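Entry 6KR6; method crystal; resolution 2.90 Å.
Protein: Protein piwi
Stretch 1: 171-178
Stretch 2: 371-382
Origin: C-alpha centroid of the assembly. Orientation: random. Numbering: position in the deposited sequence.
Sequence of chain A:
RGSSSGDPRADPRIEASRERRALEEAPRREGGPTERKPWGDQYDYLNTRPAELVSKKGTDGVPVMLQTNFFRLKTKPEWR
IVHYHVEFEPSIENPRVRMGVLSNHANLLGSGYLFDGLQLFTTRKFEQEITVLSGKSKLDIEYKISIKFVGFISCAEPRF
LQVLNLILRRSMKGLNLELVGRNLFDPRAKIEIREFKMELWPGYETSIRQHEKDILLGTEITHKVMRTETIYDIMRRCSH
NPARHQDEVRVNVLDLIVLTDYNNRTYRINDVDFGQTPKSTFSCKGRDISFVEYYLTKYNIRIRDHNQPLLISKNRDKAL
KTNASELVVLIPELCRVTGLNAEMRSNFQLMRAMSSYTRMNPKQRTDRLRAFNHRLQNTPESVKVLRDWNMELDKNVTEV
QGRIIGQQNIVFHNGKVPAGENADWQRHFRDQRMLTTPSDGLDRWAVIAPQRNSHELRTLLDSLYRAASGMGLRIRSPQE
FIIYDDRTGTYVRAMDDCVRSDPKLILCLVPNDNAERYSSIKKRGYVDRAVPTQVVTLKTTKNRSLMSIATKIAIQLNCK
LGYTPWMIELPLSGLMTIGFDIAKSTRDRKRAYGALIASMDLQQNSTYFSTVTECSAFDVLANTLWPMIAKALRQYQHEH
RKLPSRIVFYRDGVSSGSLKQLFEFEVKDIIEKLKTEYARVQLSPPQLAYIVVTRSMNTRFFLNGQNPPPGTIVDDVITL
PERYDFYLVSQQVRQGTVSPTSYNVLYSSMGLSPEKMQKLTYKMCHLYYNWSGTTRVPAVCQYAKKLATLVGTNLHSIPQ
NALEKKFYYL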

# COMPACT_ATOMS: atom_id res chain seq x y z
N SER A 171 28.17 1.04 -4.47
CA SER A 171 28.47 -0.36 -4.16
C SER A 171 27.58 -1.31 -4.94
O SER A 171 28.05 -2.30 -5.51
CB SER A 171 28.33 -0.60 -2.65
OG SER A 171 28.71 -1.92 -2.32
N MET A 172 26.27 -1.03 -4.98
CA MET A 172 25.34 -1.86 -5.74
C MET A 172 25.73 -1.94 -7.20
O MET A 172 25.42 -2.93 -7.88
CB MET A 172 23.91 -1.33 -5.61
CG MET A 172 23.37 -1.24 -4.20
SD MET A 172 23.49 -2.78 -3.28
CE MET A 172 22.83 -2.26 -1.70
N LYS A 173 26.39 -0.90 -7.72
CA LYS A 173 26.85 -0.92 -9.11
C LYS A 173 27.79 -2.09 -9.37
O LYS A 173 27.86 -2.59 -10.50
CB LYS A 173 27.53 0.40 -9.46
N GLY A 174 28.52 -2.55 -8.35
CA GLY A 174 29.42 -3.67 -8.54
C GLY A 174 28.70 -4.96 -8.86
O GLY A 174 29.25 -5.83 -9.56
N LEU A 175 27.47 -5.12 -8.37
CA LEU A 175 26.68 -6.31 -8.67
C LEU A 175 26.20 -6.35 -10.11
O LEU A 175 25.72 -7.40 -10.55
CB LEU A 175 25.49 -6.40 -7.72
CG LEU A 175 25.82 -6.34 -6.23
CD1 LEU A 175 24.58 -6.63 -5.41
CD2 LEU A 175 26.93 -7.31 -5.91
N ASN A 176 26.31 -5.24 -10.84
CA ASN A 176 25.86 -5.13 -12.22
C ASN A 176 24.40 -5.55 -12.36
O ASN A 176 24.04 -6.46 -13.11
CB ASN A 176 26.76 -5.94 -13.16
CG ASN A 176 26.54 -5.60 -14.62
OD1 ASN A 176 25.98 -4.55 -14.94
ND2 ASN A 176 26.97 -6.49 -15.51
N LEU A 177 23.55 -4.87 -11.59
CA LEU A 177 22.11 -5.04 -11.66
C LEU A 177 21.48 -3.72 -12.09
O LEU A 177 21.97 -2.65 -11.73
CB LEU A 177 21.53 -5.49 -10.32
CG LEU A 177 22.02 -6.83 -9.76
CD1 LEU A 177 21.28 -7.20 -8.49
CD2 LEU A 177 21.89 -7.92 -10.81
N GLU A 178 20.41 -3.81 -12.87
CA GLU A 178 19.69 -2.62 -13.30
C GLU A 178 19.18 -1.86 -12.08
O GLU A 178 18.34 -2.38 -11.33
CB GLU A 178 18.54 -2.99 -14.23
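Stretch 2 (371-382) AFNHRLQNTPES

Two serines, more than two hundred residues apart in sequence, hold the two stretches together by a reciprocal pair of hydrogen bonds. The hydroxyl of Ser-382 donates to the backbone carbonyl of Ser-171 (Ser-382 OG to Ser-171 O, 2.7 Å), and the hydroxyl of Ser-171 donates in return to the carbonyl of Ser-382 (Ser-171 OG to Ser-382 O, 3.2 Å). Each serine thus uses its side chain to reach the main chain of the other. The carbonyl of Ser-171 also receives the amide of Gly-174 within its own stretch (Gly-174 N to Ser-171 O, 2.9 Å), so it accepts two hydrogen bonds at once.

The approach is tight at Gly-174. The CA of Gly-174 lies 4.3 Å from the CA of Ser-382 and 3.3 Å from Ser-382 OG. A CB on Gly-174 would point toward stretch 2 and fall 2.4 Å from Ser-382 OG and 2.8 Å from Glu-381 C, both clashes; glycine leaves that space to the serine hydroxyl.

Stretch 2 is already helical at Ala-371 and stays so to Asn-378, breaks at Thr-379, where the backbone leaves helical values (phi/psi -71/116°), and resumes as a helix from Pro-380 that continues beyond Ser-382. The hydroxyl of Thr-379 turns back onto the first helix and donates to the carbonyl of Arg-375 (Thr-379 OG1 to Arg-375 O, 3.0 Å). Stretch 1 enters in a helix that begins earlier in the chain, keeps helical torsions through Leu-175, and swings out at Asn-176, whose phi and psi are both positive (54/57°), before Leu-177 adopts an extended conformation. Along this path the partners run broadly in opposite order: Ser-171 and Gly-174 meet Ser-382, Leu-175 meets Leu-376, and Leu-177 reaches back to Arg-375.

Leu-175 has the largest covered area of any residue in the contact. Although its CA-to-CB bond points sideways, the end of the side chain comes nearer to stretch 2 and fits beside the break between its helices. CD2 of Leu-175 packs 3.5 Å from Leu-376 CA, 3.4 Å from Thr-379 OG1 and 3.3 Å from Ser-382 OG, while CD1 of Leu-175 lies 3.6 Å from Leu-376 CD1 and 3.8 Å from Phe-372 CE2. Met-172 extends this apolar patch: its CA-to-CB bond is directed away, yet with chi1 and chi2 both m, SD of Met-172 comes to 3.5 Å from Leu-376 CD1.

Arg-375 stretches out with chi1 to chi3 all t, its CA-to-CB bond directed toward stretch 1. NH2 of Arg-375 makes a weak hydrogen bond to Leu-175 O (3.3 Å, with an N-H...O angle of 133°), and Leu-177 lies over one face of the guanidinium, with CD2 of Leu-177 3.4 Å from NH2 of Arg-375. Gly-174 O lies 2.9 Å from Glu-381 OE1, two acceptors not counted as a hydrogen bond, and 3.4 Å from Thr-379 CG2. Together the two stretches bury 536 Å², counting both sides.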

# COMPACT_ATOMS: atom_id res chain seq x y z
N ALA A 371 21.24 -15.25 0.42
CA ALA A 371 21.88 -15.44 -0.88
C ALA A 371 22.29 -14.11 -1.49
O ALA A 371 23.40 -13.97 -2.01
CB ALA A 371 20.95 -16.21 -1.82
N PHE A 372 21.39 -13.12 -1.45
CA PHE A 372 21.74 -11.80 -1.96
C PHE A 372 22.90 -11.19 -1.19
O PHE A 372 23.80 -10.57 -1.77
CB PHE A 372 20.52 -10.88 -1.92
CG PHE A 372 20.84 -9.43 -2.17
CD1 PHE A 372 20.96 -8.54 -1.11
CD2 PHE A 372 21.02 -8.96 -3.46
CE1 PHE A 372 21.25 -7.21 -1.34
CE2 PHE A 372 21.32 -7.63 -3.69
CZ PHE A 372 21.43 -6.75 -2.63
N ASN A 373 22.90 -11.35 0.14
CA ASN A 373 23.99 -10.81 0.95
C ASN A 373 25.31 -11.46 0.58
O ASN A 373 26.33 -10.78 0.42
CB ASN A 373 23.70 -11.02 2.44
CG ASN A 373 24.62 -10.20 3.35
OD1 ASN A 373 24.38 -10.09 4.55
ND2 ASN A 373 25.66 -9.61 2.77
N HIS A 374 25.33 -12.79 0.45
CA HIS A 374 26.57 -13.47 0.11
C HIS A 374 27.02 -13.13 -1.31
O HIS A 374 28.22 -13.08 -1.58
CB HIS A 374 26.41 -14.98 0.28
CG HIS A 374 27.70 -15.69 0.57
ND1 HIS A 374 28.56 -15.29 1.57
CD2 HIS A 374 28.27 -16.77 -0.01
CE1 HIS A 374 29.60 -16.09 1.60
NE2 HIS A 374 29.46 -17.00 0.65
N ARG A 375 26.07 -12.88 -2.22
CA ARG A 375 26.45 -12.44 -3.56
C ARG A 375 27.13 -11.09 -3.52
O ARG A 375 28.19 -10.89 -4.12
CB ARG A 375 25.22 -12.39 -4.47
CG ARG A 375 25.47 -11.61 -5.75
CD ARG A 375 24.28 -11.61 -6.69
NE ARG A 375 24.61 -10.92 -7.94
CZ ARG A 375 23.82 -10.90 -9.01
NH1 ARG A 375 22.66 -11.54 -9.00
NH2 ARG A 375 24.21 -10.25 -10.10
N LEU A 376 26.52 -10.12 -2.83
CA LEU A 376 27.15 -8.81 -2.71
C LEU A 376 28.49 -8.90 -1.98
O LEU A 376 29.41 -8.14 -2.28
CB LEU A 376 26.22 -7.83 -2.00
CG LEU A 376 26.66 -6.37 -1.94
CD1 LEU A 376 25.48 -5.45 -2.12
CD2 LEU A 376 27.36 -6.06 -0.63
N GLN A 377 28.61 -9.84 -1.04
CA GLN A 377 29.84 -9.97 -0.27
C GLN A 377 30.95 -10.61 -1.09
O GLN A 377 32.13 -10.31 -0.86
CB GLN A 377 29.56 -10.79 0.99
CG GLN A 377 30.58 -10.60 2.10
CD GLN A 377 30.34 -9.34 2.90
OE1 GLN A 377 29.48 -8.53 2.57
NE2 GLN A 377 31.10 -9.17 3.98
N ASN A 378 30.61 -11.49 -2.03
CA ASN A 378 31.62 -12.14 -2.85
C ASN A 378 32.05 -11.29 -4.04
O ASN A 378 33.15 -11.50 -4.57
CB ASN A 378 31.11 -13.49 -3.35
CG ASN A 378 30.87 -14.47 -2.22
OD1 ASN A 378 31.54 -14.43 -1.19
ND2 ASN A 378 29.89 -15.36 -2.40
N THR A 379 31.22 -10.34 -4.47
CA THR A 379 31.58 -9.49 -5.59
C THR A 379 32.69 -8.53 -5.18
O THR A 379 32.47 -7.69 -4.29
CB THR A 379 30.36 -8.71 -6.07
OG1 THR A 379 29.35 -9.62 -6.52
CG2 THR A 379 30.74 -7.78 -7.22
N PRO A 380 33.88 -8.61 -5.78
CA PRO A 380 34.96 -7.70 -5.37
C PRO A 380 34.72 -6.26 -5.76
O PRO A 380 35.27 -5.36 -5.11
CB PRO A 380 36.19 -8.27 -6.10
CG PRO A 380 35.61 -8.91 -7.32
CD PRO A 380 34.27 -9.47 -6.90
N GLU A 381 33.90 -6.00 -6.78
CA GLU A 381 33.65 -4.63 -7.20
C GLU A 381 32.83 -3.87 -6.17
O GLU A 381 33.10 -2.70 -5.89
CB GLU A 381 32.96 -4.64 -8.57
CG GLU A 381 33.66 -5.52 -9.59
CD GLU A 381 32.89 -5.66 -10.89
OE1 GLU A 381 31.71 -5.27 -10.93
OE2 GLU A 381 33.48 -6.15 -11.88
N SER A 382 31.82 -4.53 -5.58
CA SER A 382 31.04 -3.89 -4.52
C SER A 382 31.85 -3.80 -3.23
O SER A 382 31.79 -2.78 -2.52
CB SER A 382 29.75 -4.66 -4.29
OG SER A 382 29.03 -4.84 -5.50